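Local coordinates for Cas13d (uncultured Ruminococcus sp, PDB 6IV9), which binds CRISPR RNA in a binary complex and probably uses two HEPN domains to process that RNA and to cleave target RNA, at residues Ala353-Ile356 with Ile357-Tyr361; Ile310-Glu313 with Tyr314-Thr317; Ala587-Ile590 with Leu591-Asp595. The protein carries 2 engineered substitutions. All coordinates share one frame; numbering follows the deposited sequence.

Interaction 1: residues Ala353-Ile356 with Ile357-Tyr361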
# COMPACT_ATOMS: atom_id res chain seq x y z
N ALA A 353 -31.40 15.08 16.75
CA ALA A 353 -31.19 14.94 15.29
C ALA A 353 -29.89 15.63 14.86
O ALA A 353 -29.19 15.07 14.04
CB ALA A 353 -32.38 15.51 14.58
N ASP A 354 -29.59 16.80 15.41
CA ASP A 354 -28.36 17.54 15.04
C ASP A 354 -27.14 16.71 15.42
O ASP A 354 -26.17 16.74 14.69
CB ASP A 354 -28.26 18.85 15.79
CG ASP A 354 -29.10 19.95 15.18
OD1 ASP A 354 -29.89 19.64 14.27
OD2 ASP A 354 -28.98 21.09 15.65
N ASP A 355 -27.19 16.06 16.57
CA ASP A 355 -26.08 15.22 17.05
C ASP A 355 -25.89 14.05 16.09
O ASP A 355 -24.77 13.75 15.77
CB ASP A 355 -26.44 14.64 18.41
CG ASP A 355 -25.22 14.39 19.25
OD1 ASP A 355 -24.20 15.02 18.97
OD2 ASP A 355 -25.30 13.55 20.15
N ILE A 356 -26.97 13.43 15.65
CA ILE A 356 -26.89 12.28 14.72
C ILE A 356 -26.26 12.74 13.41
O ILE A 356 -25.45 12.02 12.88
CB ILE A 356 -28.30 11.68 14.52
CG1 ILE A 356 -28.74 10.96 15.79
CG2 ILE A 356 -28.35 10.78 13.31
CD1 ILE A 356 -30.19 10.64 15.81
N ILE A 357 -26.65 13.92 12.93
CA ILE A 357 -26.11 14.43 11.65
C ILE A 357 -24.60 14.64 11.79
O ILE A 357 -23.88 14.27 10.89
CB ILE A 357 -26.87 15.69 11.22
CG1 ILE A 357 -28.30 15.34 10.82
CG2 ILE A 357 -26.14 16.40 10.11
CD1 ILE A 357 -29.22 16.53 10.70
N ARG A 358 -24.16 15.23 12.89
CA ARG A 358 -22.72 15.46 13.09
C ARG A 358 -21.99 14.12 13.19
O ARG A 358 -20.94 13.98 12.59
CB ARG A 358 -22.50 16.39 14.28
CG ARG A 358 -23.03 17.79 14.01
CD ARG A 358 -22.59 18.81 15.03
NE ARG A 358 -23.08 18.46 16.35
CZ ARG A 358 -24.08 19.06 16.97
NH1 ARG A 358 -24.67 20.11 16.42
NH2 ARG A 358 -24.48 18.63 18.14
N LEU A 359 -22.56 13.16 13.91
CA LEU A 359 -21.93 11.83 14.04
C LEU A 359 -21.86 11.15 12.68
O LEU A 359 -20.89 10.48 12.42
CB LEU A 359 -22.70 10.99 15.05
CG LEU A 359 -22.42 11.31 16.52
CD1 LEU A 359 -23.51 10.75 17.41
CD2 LEU A 359 -21.07 10.80 16.94
N TYR A 360 -22.90 11.28 11.88
CA TYR A 360 -22.94 10.65 10.54
C TYR A 360 -21.86 11.25 9.63
O TYR A 360 -21.23 10.52 8.91
CB TYR A 360 -24.33 10.64 9.94
CG TYR A 360 -24.46 9.65 8.81
CD1 TYR A 360 -24.61 8.31 9.07
CD2 TYR A 360 -24.37 10.05 7.50
CE1 TYR A 360 -24.70 7.39 8.05
CE2 TYR A 360 -24.47 9.15 6.47
CZ TYR A 360 -24.64 7.81 6.74
OH TYR A 360 -24.74 6.91 5.73
N TYR A 361 -21.66 12.56 9.71
CA TYR A 361 -20.60 13.19 8.90
C TYR A 361 -19.27 12.58 9.35
O TYR A 361 -18.44 12.31 8.53
CB TYR A 361 -20.56 14.71 9.04
CG TYR A 361 -19.49 15.36 8.22
CD1 TYR A 361 -19.71 15.70 6.91
CD2 TYR A 361 -18.24 15.61 8.74
CE1 TYR A 361 -18.73 16.27 6.13
CE2 TYR A 361 -17.24 16.17 7.97
CZ TYR A 361 -17.49 16.52 6.66
OH TYR A 361 -16.53 17.09 5.89

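Interaction 2: residues Ile310-Glu313 with Tyr314-Thr317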
# COMPACT_ATOMS: atom_id res chain seq x y z
N ILE A 310 8.86 25.21 -3.24
CA ILE A 310 8.79 25.36 -4.72
C ILE A 310 7.78 26.45 -5.08
O ILE A 310 7.13 26.96 -4.19
CB ILE A 310 8.48 24.04 -5.44
CG1 ILE A 310 7.22 23.37 -4.91
CG2 ILE A 310 9.68 23.11 -5.39
CD1 ILE A 310 6.76 22.19 -5.71
N ASP A 311 7.63 26.72 -6.36
CA ASP A 311 6.75 27.83 -6.80
C ASP A 311 5.34 27.60 -6.27
O ASP A 311 4.89 26.48 -6.32
CB ASP A 311 6.69 27.94 -8.32
CG ASP A 311 6.06 29.24 -8.78
OD1 ASP A 311 4.84 29.33 -8.78
OD2 ASP A 311 6.81 30.13 -9.12
N PRO A 312 4.61 28.65 -5.88
CA PRO A 312 3.27 28.52 -5.33
C PRO A 312 2.26 27.89 -6.30
O PRO A 312 1.26 27.43 -5.88
CB PRO A 312 2.83 29.96 -5.05
CG PRO A 312 4.10 30.75 -5.02
CD PRO A 312 5.04 30.03 -5.94
N GLU A 313 2.57 27.89 -7.59
CA GLU A 313 1.64 27.30 -8.60
C GLU A 313 1.44 25.81 -8.30
O GLU A 313 0.38 25.31 -8.52
CB GLU A 313 2.09 27.62 -10.02
CG GLU A 313 3.37 26.94 -10.45
CD GLU A 313 3.69 27.13 -11.93
OE1 GLU A 313 3.54 28.24 -12.40
OE2 GLU A 313 4.07 26.18 -12.57
N TYR A 314 2.48 25.14 -7.82
CA TYR A 314 2.36 23.70 -7.49
C TYR A 314 1.36 23.51 -6.36
O TYR A 314 0.56 22.62 -6.42
CB TYR A 314 3.71 23.14 -7.07
CG TYR A 314 4.65 22.84 -8.20
CD1 TYR A 314 5.43 23.82 -8.76
CD2 TYR A 314 4.75 21.57 -8.71
CE1 TYR A 314 6.31 23.54 -9.79
CE2 TYR A 314 5.62 21.27 -9.73
CZ TYR A 314 6.40 22.26 -10.28
OH TYR A 314 7.25 21.94 -11.28
N ARG A 315 1.42 24.38 -5.36
CA ARG A 315 0.51 24.33 -4.20
C ARG A 315 -0.92 24.60 -4.66
O ARG A 315 -1.82 24.07 -4.07
CB ARG A 315 1.03 25.17 -3.04
CG ARG A 315 2.30 24.58 -2.43
CD ARG A 315 2.73 25.25 -1.15
NE ARG A 315 3.16 26.61 -1.37
CZ ARG A 315 4.29 26.96 -1.93
NH1 ARG A 315 5.16 26.05 -2.28
NH2 ARG A 315 4.54 28.23 -2.16
N ASP A 316 -1.09 25.44 -5.68
CA ASP A 316 -2.44 25.72 -6.22
C ASP A 316 -3.02 24.43 -6.81
O ASP A 316 -4.19 24.20 -6.67
CB ASP A 316 -2.38 26.85 -7.23
CG ASP A 316 -2.19 28.21 -6.58
OD1 ASP A 316 -2.44 28.32 -5.39
OD2 ASP A 316 -1.79 29.11 -7.27
N THR A 317 -2.19 23.65 -7.49
CA THR A 317 -2.68 22.38 -8.06
C THR A 317 -3.10 21.44 -6.93
O THR A 317 -4.16 20.87 -7.02
CB THR A 317 -1.64 21.73 -8.97
OG1 THR A 317 -1.49 22.51 -10.15
CG2 THR A 317 -1.99 20.30 -9.31

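Interaction 3: residues Ala587-Ile590 with Leu591-Asp595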
# COMPACT_ATOMS: atom_id res chain seq x y z
N ALA A 587 -10.19 -2.31 -23.91
CA ALA A 587 -11.19 -3.31 -23.46
C ALA A 587 -11.39 -4.43 -24.48
O ALA A 587 -11.33 -5.57 -24.10
CB ALA A 587 -12.49 -2.63 -23.13
N LEU A 588 -11.59 -4.10 -25.75
CA LEU A 588 -11.78 -5.17 -26.77
C LEU A 588 -10.52 -6.03 -26.87
O LEU A 588 -10.66 -7.20 -26.97
CB LEU A 588 -12.11 -4.51 -28.11
CG LEU A 588 -13.59 -4.28 -28.36
CD1 LEU A 588 -14.22 -3.49 -27.24
CD2 LEU A 588 -13.81 -3.61 -29.69
N THR A 589 -9.34 -5.43 -26.84
CA THR A 589 -8.06 -6.16 -26.95
C THR A 589 -7.86 -7.11 -25.76
O THR A 589 -7.43 -8.21 -25.98
CB THR A 589 -6.89 -5.17 -27.05
OG1 THR A 589 -7.13 -4.29 -28.13
CG2 THR A 589 -5.56 -5.85 -27.23
N ILE A 590 -8.18 -6.69 -24.55
CA ILE A 590 -7.99 -7.59 -23.38
C ILE A 590 -8.92 -8.80 -23.50
O ILE A 590 -8.55 -9.84 -23.03
CB ILE A 590 -8.06 -6.85 -22.03
CG1 ILE A 590 -7.13 -7.49 -21.00
CG2 ILE A 590 -9.47 -6.73 -21.49
CD1 ILE A 590 -6.93 -6.67 -19.77
N LEU A 591 -10.13 -8.60 -24.00
CA LEU A 591 -11.10 -9.70 -24.20
C LEU A 591 -10.61 -10.65 -25.29
O LEU A 591 -10.71 -11.84 -25.12
CB LEU A 591 -12.44 -9.08 -24.58
CG LEU A 591 -13.47 -8.93 -23.47
CD1 LEU A 591 -12.92 -9.14 -22.07
CD2 LEU A 591 -14.27 -7.66 -23.59
N GLY A 592 -10.04 -10.09 -26.35
CA GLY A 592 -9.54 -10.85 -27.51
C GLY A 592 -10.20 -10.36 -28.78
O GLY A 592 -11.39 -10.49 -28.91
N ILE A 593 -9.39 -9.81 -29.68
CA ILE A 593 -9.87 -9.20 -30.95
C ILE A 593 -8.79 -9.39 -32.01
O ILE A 593 -7.66 -9.70 -31.66
CB ILE A 593 -10.18 -7.72 -30.70
CG1 ILE A 593 -11.17 -7.15 -31.72
CG2 ILE A 593 -8.91 -6.90 -30.66
CD1 ILE A 593 -12.59 -7.30 -31.33
N ASP A 594 -9.17 -9.17 -33.26
CA ASP A 594 -8.23 -9.27 -34.40
C ASP A 594 -7.12 -8.27 -34.13
O ASP A 594 -7.42 -7.13 -33.81
CB ASP A 594 -8.99 -9.03 -35.71
CG ASP A 594 -8.15 -8.59 -36.90
OD1 ASP A 594 -6.94 -8.82 -36.89
OD2 ASP A 594 -8.75 -8.03 -37.83
N ASP A 595 -5.88 -8.70 -34.31
CA ASP A 595 -4.69 -7.87 -34.03
C ASP A 595 -4.66 -6.62 -34.91
O ASP A 595 -4.05 -5.65 -34.49
CB ASP A 595 -3.41 -8.68 -34.24
CG ASP A 595 -3.06 -9.60 -33.08
OD1 ASP A 595 -3.62 -9.41 -31.99
OD2 ASP A 595 -2.24 -10.50 -33.29
O HOH W 1 -6.61 -9.32 -28.28

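Interaction 1: residues Ala353-Ile356 with Ile357-Tyr361
This contact belongs to the N-terminal turns of alpha-helix 353-366, where Arg358 folds back over the acidic pair Asp354 and Asp355 that lies one turn before it. Its chain has a kink at chi3 (-61°), which carries the guanidinium back along the helix surface until one face covers the Asp354 carbonyl: Asp354 O sits 3.8 Å from the plane of the Arg358 guanidinium, over its centre, and the backbone N of Asp355 lies above the same face nearer the rim. NH1 of Arg358 passes 3.9 Å from Asp354 CB, while NH2 forms a long salt bridge of 3.7 Å with OD1 of Asp355. Carboxylate and guanidinium planes are 57° apart and the two side chains cross at about a right angle, so no flat two-bond pairing is made. The backbone keeps regular i to i+4 bonds, among them Leu359 N to Asp355 O at 2.9 Å and Tyr360 N to Ile356 O at 2.8 Å. Elsewhere round the helix Ile357 rests its CG1 3.4 Å from Ala353 O and packs on helix 338-347, Leu359 packs on helix 400-418, and Tyr360, hydrogen-bonded to Asn340, also touches a phosphate of the bound RNA. Asp354 is near Arg358 but not paired with it, OD2 to NH1 being 4.5 Å, and any attraction probably acts through space. Acidic side chains in a first turn would probably also interact favourably with the helix dipole. Asp355 OD1 is shared by Arg417 of helix 400-418 and, more weakly, Arg358, which would probably keep the carboxylate charged.

Interaction 2: residues Ile310-Glu313 with Tyr314-Thr317
Ile310 meets the Tyr314 ring where the chain enters helix 312-330, and this apolar contact is a CH-pi interaction: CD1 of Ile310 lies over one face, 3.8 Å from the Tyr314 ring centroid and 29° off its normal. It is offset toward the rim, with Ile310 CD1 only 3.3 Å from Tyr314 CG. The Ile310 and Tyr314 side chains cross at about a right angle, with CG1 of Ile310 placed between backbone N and carbonyl carbon (chi1 55°). At the ring edge lies Asp311 O.

Among the hydrogen bonds, Asp311 caps the helix. Its OD1 accepts Glu313 N at 2.9 Å through the anti lone pair, an Asx turn at the N-cap, and Tyr314 N closes on Asp311 O at 3.1 Å. Arg315 reaches back to the residue before the cap, its NH1 donating 2.9 Å to Ile310 O from above the carbonyl plane; NH1 also bonds Ile307 O. NH2 of Arg315 rests 3.4 Å from Pro312 CA, which lies over one guanidinium face.

Within the fold, Tyr314 packs against helix 267-291, touching Tyr278, Ala282 and Ile283, and its hydroxyl bonds Asn217 O. His279 of that helix is bonded by both Glu313 and Thr317, joining the start of 312-330 to 267-291.

Interaction 3: residues Ala587-Ile590 with Leu591-Asp595
The Leu588 carbonyl receives Gly592 N at 3.0 Å, while CB of Ile593 sits beside the same oxygen, 3.8 Å from Leu588 O. The Ala587 carbonyl accepts Leu591 N at 3.3 Å and is also approached by the leucine side chain, whose CD2 lies 3.6 Å from Ala587 O. These flat peptide groups meet nearly edge-on: Gly592 N is tilted 17° from the Leu588 carbonyl plane and Leu591 N 21° from that of Ala587, and neither donor lies over a face.

Beyond these bonds the carbonyl of Thr589 is served by a water, which donates to Thr589 O at 2.7 Å and accepts from Ile593 N at 3.2 Å. It links the last turn to the outgoing chain, where Ile593 N has left the helical pattern.

This is the C-terminal end of helix 581-591. Gly592 is the first residue to leave helical angles, with positive phi, a conformation in which a side chain would press on the carbonyl oxygen of Leu591, and its backbone is hydrogen-bonded to Phe699. The loop then leads towards helix 599-606.

Ile593 turns back over the last turn. With CG1 anti to its backbone N (chi1 -157°), its CG2 is left between N and carbonyl carbon and faces Thr589, 4.0 Å from the hydroxyl OG1, which is itself bonded to Arg585 O. Its CD1 meets CD2 of Leu588 at 4.2 Å, and both side chains touch Phe699. Around the rest of the helix, Ala587 and Leu591 pack on helix 617-627, whereas Ile590 is covered by helices 630-638 and 641-647, its carbonyl oxygen bonded to Tyr727 OH.

Overall arrangement
From the N terminus the chain meets interaction 2 first, at the start of helix 312-330, then interaction 1 at the start of helix 353-366, and lastly interaction 3 at the end of helix 581-591. Each is formed by one continuous stretch, so none closes a long loop, and they follow in series without nesting or crossing. Interactions 1 and 2 have centres about 36 Å apart; interaction 3 lies about 49 Å from the first and 41 Å from the second, centre to centre. Interaction 2 joins 267-291, interaction 1 touches 338-347 and 400-418 and comes within about 4 Å, nearest atoms, of the RNA, and interaction 3 meets 617-627, 630-638 and 641-647.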